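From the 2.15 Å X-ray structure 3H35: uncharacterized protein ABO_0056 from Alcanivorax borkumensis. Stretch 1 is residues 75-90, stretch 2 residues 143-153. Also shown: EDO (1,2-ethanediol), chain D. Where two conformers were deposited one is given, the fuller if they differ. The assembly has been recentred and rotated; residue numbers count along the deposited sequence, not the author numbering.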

ATOM      1  N   THR A  75       4.650   9.510  13.303  1.00 27.82           N
ATOM      2  CA  THR A  75       5.079   8.514  12.356  1.00 27.26           C
ATOM      3  C   THR A  75       6.404   7.917  12.819  1.00 27.18           C
ATOM      4  O   THR A  75       7.331   8.639  13.156  1.00 26.98           O
ATOM      5  CB  THR A  75       5.206   9.156  10.959  1.00 28.59           C
ATOM      6  OG1 THR A  75       3.942   9.752  10.563  1.00 27.34           O
ATOM      7  CG2 THR A  75       5.666   8.133   9.960  1.00 25.28           C
ATOM      8  N   LEU A  76       6.469   6.596  12.866  1.00 26.08           N
ATOM      9  CA  LEU A  76       7.686   5.886  13.159  1.00 25.40           C
ATOM     10  C   LEU A  76       8.311   5.492  11.851  1.00 26.48           C
ATOM     11  O   LEU A  76       7.710   4.783  11.020  1.00 25.03           O
ATOM     12  CB  LEU A  76       7.423   4.663  14.030  1.00 24.56           C
ATOM     13  CG  LEU A  76       6.909   4.950  15.435  1.00 25.60           C
ATOM     14  CD1 LEU A  76       6.603   3.625  16.191  1.00 25.94           C
ATOM     15  CD2 LEU A  76       7.886   5.833  16.229  1.00 26.15           C
ATOM     16  N   TYR A  77       9.532   5.997  11.682  1.00 27.01           N
ATOM     17  CA  TYR A  77      10.373   5.757  10.545  1.00 26.92           C
ATOM     18  C   TYR A  77      11.511   4.837  10.907  1.00 27.91           C
ATOM     19  O   TYR A  77      12.114   4.962  11.974  1.00 26.48           O
ATOM     20  CB  TYR A  77      11.002   7.060  10.081  1.00 27.10           C
ATOM     21  CG  TYR A  77      10.088   7.932   9.301  1.00 27.84           C
ATOM     22  CD1 TYR A  77       9.973   7.802   7.933  1.00 31.89           C
ATOM     23  CD2 TYR A  77       9.324   8.886   9.928  1.00 31.88           C
ATOM     24  CE1 TYR A  77       9.099   8.639   7.189  1.00 34.50           C
ATOM     25  CE2 TYR A  77       8.461   9.729   9.207  1.00 33.70           C
ATOM     26  CZ  TYR A  77       8.353   9.588   7.844  1.00 33.68           C
ATOM     27  OH  TYR A  77       7.495  10.399   7.164  1.00 35.63           O
ATOM     28  N   SER A  78      11.882   3.998   9.950  1.00 28.67           N
ATOM     29  CA  SER A  78      12.855   2.960  10.174  1.00 29.86           C
ATOM     30  C   SER A  78      14.222   3.500  10.491  1.00 29.64           C
ATOM     31  O   SER A  78      14.984   2.856  11.178  1.00 30.87           O
ATOM     32  CB  SER A  78      12.951   2.056   8.945  1.00 29.98           C
ATOM     33  OG  SER A  78      13.355   2.791   7.813  1.00 31.84           O
ATOM     34  N   GLY A  79      14.527   4.682   9.987  1.00 29.80           N
ATOM     35  CA  GLY A  79      15.813   5.309  10.226  1.00 29.86           C
ATOM     36  C   GLY A  79      15.674   6.565  11.077  1.00 30.03           C
ATOM     37  O   GLY A  79      14.566   6.966  11.453  1.00 28.82           O
ATOM     38  N   SER A  80      16.819   7.188  11.335  1.00 30.23           N
ATOM     39  CA  SER A  80      16.914   8.409  12.120  1.00 31.19           C
ATOM     40  C   SER A  80      16.492   9.612  11.307  1.00 31.83           C
ATOM     41  O   SER A  80      16.320   9.542  10.101  1.00 31.11           O
ATOM     42  CB  SER A  80      18.351   8.658  12.571  1.00 31.62           C
ATOM     43  OG  SER A  80      19.017   9.463  11.580  1.00 32.36           O
ATOM     44  N   ARG A  81      16.357  10.734  11.998  1.00 33.01           N
ATOM     45  CA  ARG A  81      15.991  11.993  11.383  1.00 33.64           C
ATOM     46  C   ARG A  81      17.016  12.511  10.374  1.00 35.24           C
ATOM     47  O   ARG A  81      16.741  13.493   9.686  1.00 36.37           O
ATOM     48  CB  ARG A  81      15.768  13.065  12.453  1.00 33.19           C
ATOM     49  CG  ARG A  81      17.059  13.554  13.154  1.00 30.72           C
ATOM     50  CD  ARG A  81      16.862  14.949  13.752  1.00 28.53           C
ATOM     51  NE  ARG A  81      15.728  14.963  14.676  1.00 26.54           N
ATOM     52  CZ  ARG A  81      15.266  16.059  15.256  1.00 27.42           C
ATOM     53  NH1 ARG A  81      14.256  15.985  16.077  1.00 25.51           N
ATOM     54  NH2 ARG A  81      15.838  17.248  15.043  1.00 29.50           N
ATOM     55  N   PHE A  82      18.190  11.906  10.294  1.00 36.20           N
ATOM     56  CA  PHE A  82      19.106  12.270   9.240  1.00 37.63           C
ATOM     57  C   PHE A  82      19.129  11.219   8.124  1.00 39.29           C
ATOM     58  O   PHE A  82      19.901  11.343   7.197  1.00 38.89           O
ATOM     59  CB  PHE A  82      20.500  12.566   9.807  1.00 37.73           C
ATOM     60  CG  PHE A  82      20.483  13.639  10.871  1.00 37.27           C
ATOM     61  CD1 PHE A  82      20.186  14.968  10.528  1.00 37.15           C
ATOM     62  CD2 PHE A  82      20.686  13.317  12.216  1.00 34.20           C
ATOM     63  CE1 PHE A  82      20.128  15.972  11.510  1.00 37.84           C
ATOM     64  CE2 PHE A  82      20.629  14.304  13.203  1.00 35.61           C
ATOM     65  CZ  PHE A  82      20.359  15.641  12.856  1.00 36.74           C
ATOM     66  N   SER A  83      18.276  10.199   8.220  1.00 40.62           N
ATOM     67  CA  SER A  83      18.042   9.307   7.088  1.00 42.28           C
ATOM     68  C   SER A  83      16.813   8.443   7.305  1.00 41.85           C
ATOM     69  O   SER A  83      16.928   7.264   7.599  1.00 42.55           O
ATOM     70  CB  SER A  83      19.251   8.409   6.851  1.00 42.52           C
ATOM     71  OG  SER A  83      18.929   7.526   5.771  1.00 46.97           O
ATOM     72  N   ARG A  84      15.641   9.035   7.149  1.00 42.02           N
ATOM     73  CA  ARG A  84      14.398   8.473   7.700  1.00 42.08           C
ATOM     74  C   ARG A  84      14.054   7.041   7.259  1.00 41.33           C
ATOM     75  O   ARG A  84      13.457   6.294   8.039  1.00 41.46           O
ATOM     76  CB  ARG A  84      13.222   9.384   7.343  1.00 42.96           C
ATOM     77  CG  ARG A  84      13.277  10.778   7.964  1.00 44.45           C
ATOM     78  CD  ARG A  84      12.937  10.712   9.411  1.00 46.87           C
ATOM     79  NE  ARG A  84      12.767  12.026  10.004  1.00 47.39           N
ATOM     80  CZ  ARG A  84      12.533  12.232  11.301  1.00 47.52           C
ATOM     81  NH1 ARG A  84      12.435  11.200  12.145  1.00 46.03           N
ATOM     82  NH2 ARG A  84      12.374  13.484  11.753  1.00 47.47           N
ATOM     83  N   GLY A  85      14.422   6.659   6.029  1.00 39.94           N
ATOM     84  CA  GLY A  85      14.002   5.383   5.473  1.00 38.26           C
ATOM     85  C   GLY A  85      12.494   5.304   5.298  1.00 37.68           C
ATOM     86  O   GLY A  85      11.863   6.256   4.830  1.00 37.92           O
ATOM     87  N   GLU A  86      11.897   4.195   5.703  0.70 37.47           N
ATOM     88  CA  GLU A  86      10.475   3.971   5.419  0.70 37.52           C
ATOM     89  C   GLU A  86       9.547   4.132   6.625  0.70 35.51           C
ATOM     90  O   GLU A  86       9.942   3.962   7.772  0.70 34.01           O
ATOM     91  CB  GLU A  86      10.282   2.586   4.794  0.70 38.40           C
ATOM     92  CG  GLU A  86      10.495   2.564   3.262  0.70 42.80           C
ATOM     93  CD  GLU A  86      10.354   1.156   2.675  0.70 49.72           C
ATOM     94  OE1 GLU A  86      10.356   0.174   3.484  0.70 51.24           O
ATOM     95  OE2 GLU A  86      10.238   1.039   1.412  0.70 51.73           O
ATOM     96  N   VAL A  87       8.287   4.411   6.323  1.00 34.45           N
ATOM     97  CA  VAL A  87       7.237   4.564   7.343  1.00 33.86           C
ATOM     98  C   VAL A  87       6.865   3.180   7.898  1.00 33.07           C
ATOM     99  O   VAL A  87       6.522   2.283   7.139  1.00 32.39           O
ATOM    100  CB  VAL A  87       5.966   5.235   6.758  1.00 34.16           C
ATOM    101  CG1 VAL A  87       4.791   5.008   7.679  1.00 33.18           C
ATOM    102  CG2 VAL A  87       6.206   6.732   6.462  1.00 33.37           C
ATOM    103  N   LEU A  88       6.918   2.998   9.211  1.00 31.47           N
ATOM    104  CA  LEU A  88       6.588   1.707   9.793  1.00 31.22           C
ATOM    105  C   LEU A  88       5.265   1.654  10.519  1.00 31.03           C
ATOM    106  O   LEU A  88       4.695   0.605  10.608  1.00 31.91           O
ATOM    107  CB  LEU A  88       7.671   1.260  10.769  1.00 31.91           C
ATOM    108  CG  LEU A  88       9.010   0.946  10.120  1.00 34.78           C
ATOM    109  CD1 LEU A  88       9.993   0.419  11.140  1.00 38.71           C
ATOM    110  CD2 LEU A  88       8.829  -0.051   8.972  1.00 35.94           C
ATOM    111  N   TYR A  89       4.801   2.769  11.086  1.00 29.48           N
ATOM    112  CA  TYR A  89       3.738   2.751  12.044  1.00 28.30           C
ATOM    113  C   TYR A  89       3.266   4.170  12.190  1.00 27.63           C
ATOM    114  O   TYR A  89       4.064   5.088  12.136  1.00 25.68           O
ATOM    115  CB  TYR A  89       4.249   2.257  13.411  1.00 27.87           C
ATOM    116  CG  TYR A  89       3.184   2.021  14.483  1.00 28.82           C
ATOM    117  CD1 TYR A  89       2.571   0.791  14.596  1.00 27.94           C
ATOM    118  CD2 TYR A  89       2.854   3.004  15.444  1.00 29.85           C
ATOM    119  CE1 TYR A  89       1.651   0.543  15.570  1.00 28.10           C
ATOM    120  CE2 TYR A  89       1.892   2.745  16.432  1.00 29.37           C
ATOM    121  CZ  TYR A  89       1.326   1.505  16.472  1.00 29.64           C
ATOM    122  OH  TYR A  89       0.385   1.164  17.419  1.00 39.17           O
ATOM    123  N   ARG A  90       1.972   4.345  12.354  1.00 27.32           N
ATOM    124  CA  ARG A  90       1.414   5.665  12.514  1.00 28.84           C
ATOM    125  C   ARG A  90       0.386   5.670  13.623  1.00 28.28           C
ATOM    126  O   ARG A  90      -0.310   4.688  13.809  1.00 29.16           O
ATOM    127  CB  ARG A  90       0.839   6.187  11.220  1.00 29.15           C
ATOM    128  CG  ARG A  90       1.918   6.688  10.310  1.00 32.56           C
ATOM    129  CD  ARG A  90       1.412   7.303   9.016  1.00 34.88           C
ATOM    130  NE  ARG A  90       2.378   8.303   8.542  1.00 36.44           N
ATOM    131  CZ  ARG A  90       2.725   8.502   7.280  1.00 34.90           C
ATOM    132  NH1 ARG A  90       2.225   7.744   6.307  1.00 36.32           N
ATOM    133  NH2 ARG A  90       3.607   9.450   6.998  1.00 34.01           N
ATOM    134  N   LYS A 143       4.484   1.132  23.563  1.00 28.90           N
ATOM    135  CA  LYS A 143       4.679  -0.301  23.398  1.00 30.49           C
ATOM    136  C   LYS A 143       5.069  -0.665  21.946  1.00 29.23           C
ATOM    137  O   LYS A 143       5.996  -1.433  21.725  1.00 28.27           O
ATOM    138  CB  LYS A 143       3.391  -1.014  23.765  1.00 31.73           C
ATOM    139  CG  LYS A 143       3.518  -2.505  23.923  1.00 37.43           C
ATOM    140  CD  LYS A 143       2.125  -3.150  24.065  1.00 43.50           C
ATOM    141  CE  LYS A 143       2.208  -4.650  24.367  1.00 46.57           C
ATOM    142  NZ  LYS A 143       2.872  -4.843  25.687  1.00 51.12           N
ATOM    143  N   ALA A 144       4.354  -0.106  20.981  1.00 27.94           N
ATOM    144  CA  ALA A 144       4.625  -0.378  19.551  1.00 27.34           C
ATOM    145  C   ALA A 144       6.038   0.114  19.198  1.00 26.90           C
ATOM    146  O   ALA A 144       6.815  -0.588  18.560  1.00 26.37           O
ATOM    147  CB  ALA A 144       3.590   0.318  18.644  1.00 27.02           C
ATOM    148  N   GLN A 145       6.355   1.310  19.662  1.00 25.85           N
ATOM    149  CA  GLN A 145       7.666   1.885  19.420  1.00 26.14           C
ATOM    150  C   GLN A 145       8.778   0.985  19.996  1.00 25.08           C
ATOM    151  O   GLN A 145       9.723   0.728  19.315  1.00 22.66           O
ATOM    152  CB  GLN A 145       7.783   3.283  20.023  1.00 26.39           C
ATOM    153  CG  GLN A 145       9.129   3.994  19.736  1.00 27.11           C
ATOM    154  CD  GLN A 145       9.346   5.191  20.641  1.00 30.87           C
ATOM    155  OE1 GLN A 145       8.689   5.328  21.691  1.00 31.07           O
ATOM    156  NE2 GLN A 145      10.272   6.070  20.248  1.00 30.27           N
ATOM    157  N   ALA A 146       8.614   0.515  21.234  1.00 24.77           N
ATOM    158  CA  ALA A 146       9.584  -0.326  21.853  1.00 25.69           C
ATOM    159  C   ALA A 146       9.719  -1.644  21.078  1.00 26.53           C
ATOM    160  O   ALA A 146      10.828  -2.082  20.835  1.00 26.97           O
ATOM    161  CB  ALA A 146       9.273  -0.539  23.364  1.00 25.00           C
ATOM    162  N   GLU A 147       8.622  -2.245  20.617  1.00 28.08           N
ATOM    163  CA  GLU A 147       8.741  -3.474  19.834  1.00 28.97           C
ATOM    164  C   GLU A 147       9.566  -3.260  18.570  1.00 28.75           C
ATOM    165  O   GLU A 147      10.443  -4.069  18.227  1.00 27.61           O
ATOM    166  CB  GLU A 147       7.382  -3.995  19.423  1.00 30.39           C
ATOM    167  CG  GLU A 147       6.478  -4.469  20.559  1.00 34.62           C
ATOM    168  CD  GLU A 147       5.112  -4.959  20.025  1.00 40.55           C
ATOM    169  OE1 GLU A 147       5.053  -5.512  18.896  1.00 46.28           O
ATOM    170  OE2 GLU A 147       4.105  -4.799  20.742  1.00 48.10           O
ATOM    171  N   LEU A 148       9.286  -2.159  17.886  1.00 28.64           N
ATOM    172  CA  LEU A 148       9.981  -1.844  16.635  1.00 28.76           C
ATOM    173  C   LEU A 148      11.448  -1.506  16.865  1.00 29.38           C
ATOM    174  O   LEU A 148      12.306  -1.842  16.013  1.00 29.76           O
ATOM    175  CB  LEU A 148       9.280  -0.696  15.906  1.00 27.75           C
ATOM    176  CG  LEU A 148       7.970  -1.095  15.252  1.00 28.74           C
ATOM    177  CD1 LEU A 148       7.164   0.132  14.848  1.00 26.90           C
ATOM    178  CD2 LEU A 148       8.232  -2.005  14.051  1.00 25.41           C
ATOM    179  N   GLN A 149      11.769  -0.850  17.980  1.00 28.49           N
ATOM    180  CA  GLN A 149      13.183  -0.509  18.238  1.00 29.31           C
ATOM    181  C   GLN A 149      14.060  -1.726  18.418  1.00 28.54           C
ATOM    182  O   GLN A 149      15.209  -1.655  18.104  1.00 29.00           O
ATOM    183  CB  GLN A 149      13.387   0.391  19.449  1.00 29.14           C
ATOM    184  CG  GLN A 149      12.841   1.833  19.314  1.00 33.52           C
ATOM    185  CD  GLN A 149      12.816   2.596  20.661  1.00 36.58           C
ATOM    186  OE1 GLN A 149      12.693   1.980  21.726  1.00 39.23           O
ATOM    187  NE2 GLN A 149      12.866   3.928  20.606  1.00 38.48           N
ATOM    188  N   ILE A 150      13.546  -2.838  18.910  1.00 28.63           N
ATOM    189  CA  ILE A 150      14.393  -4.035  19.064  1.00 29.00           C
ATOM    190  C   ILE A 150      15.200  -4.357  17.793  1.00 29.39           C
ATOM    191  O   ILE A 150      16.408  -4.598  17.850  1.00 29.64           O
ATOM    192  CB  ILE A 150      13.563  -5.281  19.416  1.00 29.37           C
ATOM    193  CG1 ILE A 150      12.831  -5.071  20.750  1.00 30.87           C
ATOM    194  CG2 ILE A 150      14.460  -6.544  19.470  1.00 26.66           C
ATOM    195  CD1 ILE A 150      11.947  -6.260  21.142  1.00 33.27           C
ATOM    196  N   HIS A 151      14.540  -4.312  16.643  1.00 29.52           N
ATOM    197  CA  HIS A 151      15.186  -4.689  15.395  1.00 29.78           C
ATOM    198  C   HIS A 151      15.536  -3.526  14.461  1.00 29.03           C
ATOM    199  O   HIS A 151      16.287  -3.729  13.494  1.00 28.26           O
ATOM    200  CB  HIS A 151      14.261  -5.651  14.647  1.00 30.87           C
ATOM    201  CG  HIS A 151      13.879  -6.835  15.464  1.00 31.37           C
ATOM    202  ND1 HIS A 151      14.797  -7.793  15.847  1.00 31.81           N
ATOM    203  CD2 HIS A 151      12.707  -7.172  16.042  1.00 29.36           C
ATOM    204  CE1 HIS A 151      14.192  -8.693  16.597  1.00 31.15           C
ATOM    205  NE2 HIS A 151      12.921  -8.343  16.716  1.00 32.24           N
ATOM    206  N   LEU A 152      14.942  -2.354  14.702  1.00 27.48           N
ATOM    207  CA  LEU A 152      15.239  -1.131  13.954  1.00 27.55           C
ATOM    208  C   LEU A 152      15.798  -0.087  14.927  1.00 27.37           C
ATOM    209  O   LEU A 152      15.102   0.801  15.387  1.00 25.85           O
ATOM    210  CB  LEU A 152      13.983  -0.627  13.273  1.00 28.35           C
ATOM    211  CG  LEU A 152      13.527  -1.657  12.207  1.00 32.08           C
ATOM    212  CD1 LEU A 152      12.059  -1.666  12.070  1.00 33.00           C
ATOM    213  CD2 LEU A 152      14.212  -1.409  10.907  1.00 30.43           C
ATOM    214  N   PRO A 153      17.081  -0.209  15.253  1.00 28.04           N
ATOM    215  CA  PRO A 153      17.610   0.531  16.379  1.00 27.57           C
ATOM    216  C   PRO A 153      17.620   2.034  16.177  1.00 27.02           C
ATOM    217  O   PRO A 153      17.572   2.756  17.146  1.00 26.95           O
ATOM    218  CB  PRO A 153      19.031  -0.036  16.521  1.00 27.82           C
ATOM    219  CG  PRO A 153      19.387  -0.473  15.189  1.00 27.54           C
ATOM    220  CD  PRO A 153      18.137  -0.960  14.551  1.00 28.13           C
TER
HETATM  221  C1  EDO D 184       0.876   3.623   8.417  1.00 54.35           C
HETATM  222  O1  EDO D 184       1.350   2.323   8.807  1.00 54.43           O
HETATM  223  C2  EDO D 184       1.062   3.888   6.938  1.00 51.78           C
HETATM  224  O2  EDO D 184       1.328   5.272   6.773  1.00 49.95           O

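Packing of a β-hairpin (residues 75-90) against a helix that begins before residue 143, and against Leu152 near its C-terminal end, in the uncharacterized protein ABO_0056. Strand 87-90 and the helix run nearly antiparallel, at 163°, with axes 10.0 Å apart at closest approach. No hydrogen bond crosses between the stretches; the contact is mainly between apolar side chains, with Ser78 and Gln145 adding carbon contacts, and buries 361 Å² in all. Within the hairpin, Leu76 N donates to Tyr89 O (2.9 Å) and Leu88 N to Leu76 O (2.7 Å), which sets Leu76 beside Leu88 and Tyr89, and all three send their CA-to-CB bonds toward the helix. For two successive strand residues, Leu88 and Tyr89, this departs from the usual alternation; Leu88, with phi/psi of -107/-29°, lies outside the extended region, and this local twist lets both neighbours face the same way.

Leu148 is the hub. In the m,t rotamer (chi1 -74°, chi2 166°) it spreads its two methyls over the hairpin: CD1 lies 3.8 Å from Leu76 CD1 and 3.9 Å from Tyr89 CB, while CD2 lies 4.2 Å from Leu88 CD1. Leu76 and Leu88 share the m,t rotamer, with chi1 of -65° and -67°. In Leu76 it carries CD1 to the helix backbone, 3.8 Å from Gln145 CA. Gln145 is t at both chi1 and chi2, an extended chain. Gln145 CB lies 4.0 Å from Leu76 CD1, and Gln145 CG 4.2 Å from Leu76 CD2, so the aliphatic start of the chain packs on the leucine.

Tyr89 takes chi1 t (-173°) and chi2 89°, which stands its ring under the helix with one face to Ala144. Ala144 CB sits 3.7 Å from the centroid of the Tyr89 ring and 26° off the ring normal, a CH-pi contact; its nearest ring atom is Tyr89 CZ, at 3.4 Å.

Leu152 extends the apolar row past Leu148. Its amide keeps a helical link, Leu152 N to Leu148 O at 3.0 Å, and its CA-to-CB bond points toward the hairpin. Leu152 CD1 and Leu88 CD1 are only 3.1 Å apart, very tight for two methyls, and chi2 of Leu152 is off its well at 148°. Leu152 CD2 reaches Ser78 CB at 4.2 Å. The hydroxyl of Ser78 serves its own hairpin: chi1 p (61°) places OG to accept from Glu86 N at 2.9 Å, leaving CB for the leucine.

The polar chains of Thr75 and Arg90 lie outside the contact. Arg90 NE donates to Thr75 OG1 (2.9 Å, 169°), a nearly linear bond between the paired strands made with both residues at chi1 m. Arg90 NH1 donates to O2 of the ethanediol at 2.7 Å, with O2 at the guanidinium edge, near its plane; the diol probably comes from the crystallisation liquor.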